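Local coordinates for cupin 2, conserved barrel domain protein (Shewanella frigidimarina NCIMB 400, PDB 3D82) that binds a nickel ion in the crystal through a cupin-type beta barrel, although what reaction or signal it serves is not established, at residues V53-L61 / T71-V79. Numbering follows the deposited sequence.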
# COMPACT_ATOMS: atom_id res chain seq x y z
N VAL D 53 8.35 3.29 2.89
CA VAL D 53 6.95 3.61 3.11
C VAL D 53 6.38 2.86 4.31
O VAL D 53 6.63 1.68 4.46
CB VAL D 53 6.10 3.33 1.83
CG1 VAL D 53 4.57 3.45 2.12
CG2 VAL D 53 6.52 4.31 0.71
N PHE D 54 5.65 3.58 5.16
CA PHE D 54 4.89 3.03 6.26
C PHE D 54 3.41 3.31 5.99
O PHE D 54 3.04 4.44 5.69
CB PHE D 54 5.23 3.70 7.59
CG PHE D 54 6.52 3.28 8.17
CD1 PHE D 54 7.71 3.83 7.70
CD2 PHE D 54 6.57 2.36 9.22
CE1 PHE D 54 8.92 3.44 8.24
CE2 PHE D 54 7.78 1.96 9.76
CZ PHE D 54 8.96 2.50 9.27
N ILE D 55 2.59 2.27 6.10
CA ILE D 55 1.14 2.39 6.00
C ILE D 55 0.63 1.76 7.28
O ILE D 55 0.98 0.61 7.59
CB ILE D 55 0.57 1.66 4.78
CG1 ILE D 55 1.21 2.17 3.47
CG2 ILE D 55 -0.96 1.82 4.71
CD1 ILE D 55 0.74 1.46 2.19
N VAL D 56 -0.15 2.51 8.05
CA VAL D 56 -0.77 1.98 9.27
C VAL D 56 -2.13 1.38 8.88
O VAL D 56 -2.94 2.03 8.22
CB VAL D 56 -0.91 3.05 10.35
CG1 VAL D 56 -1.62 2.46 11.61
CG2 VAL D 56 0.48 3.60 10.68
N MSE D 57 -2.34 0.13 9.29
CA MSE D 57 -3.53 -0.68 8.98
C MSE D 57 -4.49 -0.69 10.16
O MSE D 57 -5.70 -0.68 9.97
CB MSE D 57 -3.12 -2.12 8.66
CG MSE D 57 -1.88 -2.26 7.75
SE MSE D 57 -2.16 -1.54 6.05
CE MSE D 57 -3.10 -3.02 5.44
N GLU D 58 -3.94 -0.75 11.38
CA GLU D 58 -4.69 -0.72 12.62
C GLU D 58 -3.81 -0.16 13.74
O GLU D 58 -2.61 -0.47 13.82
CB GLU D 58 -5.17 -2.13 12.97
CG GLU D 58 -6.15 -2.19 14.16
CD GLU D 58 -6.68 -3.59 14.45
OE1 GLU D 58 -6.59 -4.49 13.59
OE2 GLU D 58 -7.21 -3.78 15.55
N GLY D 59 -4.42 0.69 14.57
CA GLY D 59 -3.75 1.33 15.69
C GLY D 59 -3.13 2.67 15.34
O GLY D 59 -3.46 3.29 14.33
N THR D 60 -2.24 3.11 16.23
CA THR D 60 -1.56 4.40 16.10
C THR D 60 -0.07 4.19 16.16
O THR D 60 0.43 3.55 17.09
CB THR D 60 -1.99 5.35 17.23
OG1 THR D 60 -3.41 5.50 17.20
CG2 THR D 60 -1.33 6.73 17.07
N LEU D 61 0.63 4.75 15.18
CA LEU D 61 2.08 4.70 15.09
C LEU D 61 2.63 6.11 15.21
O LEU D 61 2.05 7.05 14.66
CB LEU D 61 2.50 4.14 13.73
CG LEU D 61 4.02 3.93 13.52
CD1 LEU D 61 4.52 2.77 14.40
CD2 LEU D 61 4.32 3.69 12.06
N THR D 71 2.69 11.43 13.80
CA THR D 71 1.75 10.39 14.24
C THR D 71 0.93 9.93 13.03
O THR D 71 0.44 10.77 12.29
CB THR D 71 0.81 10.93 15.33
OG1 THR D 71 1.59 11.31 16.48
CG2 THR D 71 -0.26 9.89 15.74
N LEU D 72 0.83 8.62 12.83
CA LEU D 72 0.02 8.00 11.77
C LEU D 72 -1.08 7.15 12.40
O LEU D 72 -0.82 6.36 13.31
CB LEU D 72 0.86 7.11 10.86
CG LEU D 72 1.74 7.78 9.80
CD1 LEU D 72 2.86 8.58 10.44
CD2 LEU D 72 2.33 6.71 8.86
N GLN D 73 -2.30 7.33 11.92
CA GLN D 73 -3.46 6.55 12.34
C GLN D 73 -3.74 5.53 11.22
O GLN D 73 -3.13 5.60 10.15
CB GLN D 73 -4.69 7.45 12.48
CG GLN D 73 -4.57 8.58 13.51
CD GLN D 73 -4.42 8.09 14.93
OE1 GLN D 73 -4.71 6.93 15.25
NE2 GLN D 73 -3.97 8.98 15.81
N ALA D 74 -4.70 4.63 11.47
CA ALA D 74 -5.15 3.66 10.47
C ALA D 74 -5.61 4.43 9.23
O ALA D 74 -6.26 5.48 9.35
CB ALA D 74 -6.29 2.78 11.02
N GLY D 75 -5.26 3.95 8.06
CA GLY D 75 -5.63 4.63 6.82
C GLY D 75 -4.76 5.83 6.49
O GLY D 75 -5.19 6.72 5.74
N GLU D 76 -3.53 5.86 7.04
CA GLU D 76 -2.56 6.92 6.75
C GLU D 76 -1.20 6.31 6.43
O GLU D 76 -0.87 5.22 6.91
CB GLU D 76 -2.43 7.92 7.90
CG GLU D 76 -3.76 8.54 8.29
CD GLU D 76 -3.67 9.63 9.33
OE1 GLU D 76 -2.78 9.54 10.22
OE2 GLU D 76 -4.53 10.54 9.29
N MSE D 77 -0.43 7.04 5.63
CA MSE D 77 0.91 6.65 5.22
C MSE D 77 1.89 7.81 5.24
O MSE D 77 1.50 9.01 5.19
CB MSE D 77 0.93 6.01 3.81
CG MSE D 77 0.54 6.92 2.67
SE MSE D 77 0.81 6.16 0.90
CE MSE D 77 2.78 6.28 0.80
N TYR D 78 3.16 7.44 5.23
CA TYR D 78 4.28 8.39 5.21
C TYR D 78 5.46 7.76 4.48
O TYR D 78 5.72 6.58 4.67
CB TYR D 78 4.68 8.76 6.65
CG TYR D 78 5.60 9.94 6.72
CD1 TYR D 78 5.08 11.25 6.74
CD2 TYR D 78 6.98 9.78 6.73
CE1 TYR D 78 5.95 12.37 6.79
CE2 TYR D 78 7.86 10.89 6.78
CZ TYR D 78 7.35 12.18 6.81
OH TYR D 78 8.22 13.25 6.87
N VAL D 79 6.19 8.56 3.70
CA VAL D 79 7.39 8.12 3.00
C VAL D 79 8.60 8.67 3.75
O VAL D 79 8.74 9.87 3.87
CB VAL D 79 7.44 8.66 1.54
CG1 VAL D 79 8.68 8.14 0.84
CG2 VAL D 79 6.17 8.28 0.77
O HOH W 1 -6.21 4.64 14.14
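Val-56 and Leu-72 meet where two strand pairs of a cupin barrel join, a worked example of how one pair of chain segments can stitch two sheets together at their corners. The segment 53-61 bends at Met-57, the segment 71-79 at the type II turn from Gln-73 to Glu-76, and each serves both sheets. Packing is tight at the bend: Val-56 CG2 lies 3.5 Å from Leu-72 CB, while Val-56 CG1, anti to the backbone N (chi1 178°), reaches the Gln-73/Ala-74 peptide instead. Phe-54 pairs with Tyr-78 through two backbone hydrogen bonds in one sheet, as Leu-61 does with Leu-72 in the other. On the face opposite the Phe-54 and Tyr-78 side chains, the CE methyl of Met-77, a selenomethionine, reaches Val-53 CG1 at 3.6 Å, and Phe-9 of the second subunit packs on Met-77.

The side around Thr-60 and Gln-73 is looser and wetter. There the two side chains run alongside each other, and Thr-60 OG1 donates to Gln-73 OE1 over 2.7 Å, from 27° off the carbonyl plane. A valine in place of Thr-60 would probably leave Gln-73 OE1 without this donor and its amide freer to turn. One water completes the link, donating to Gly-59 O and Gln-73 OE1 and accepting from Ala-74 N at 3.1 Å from the water oxygen.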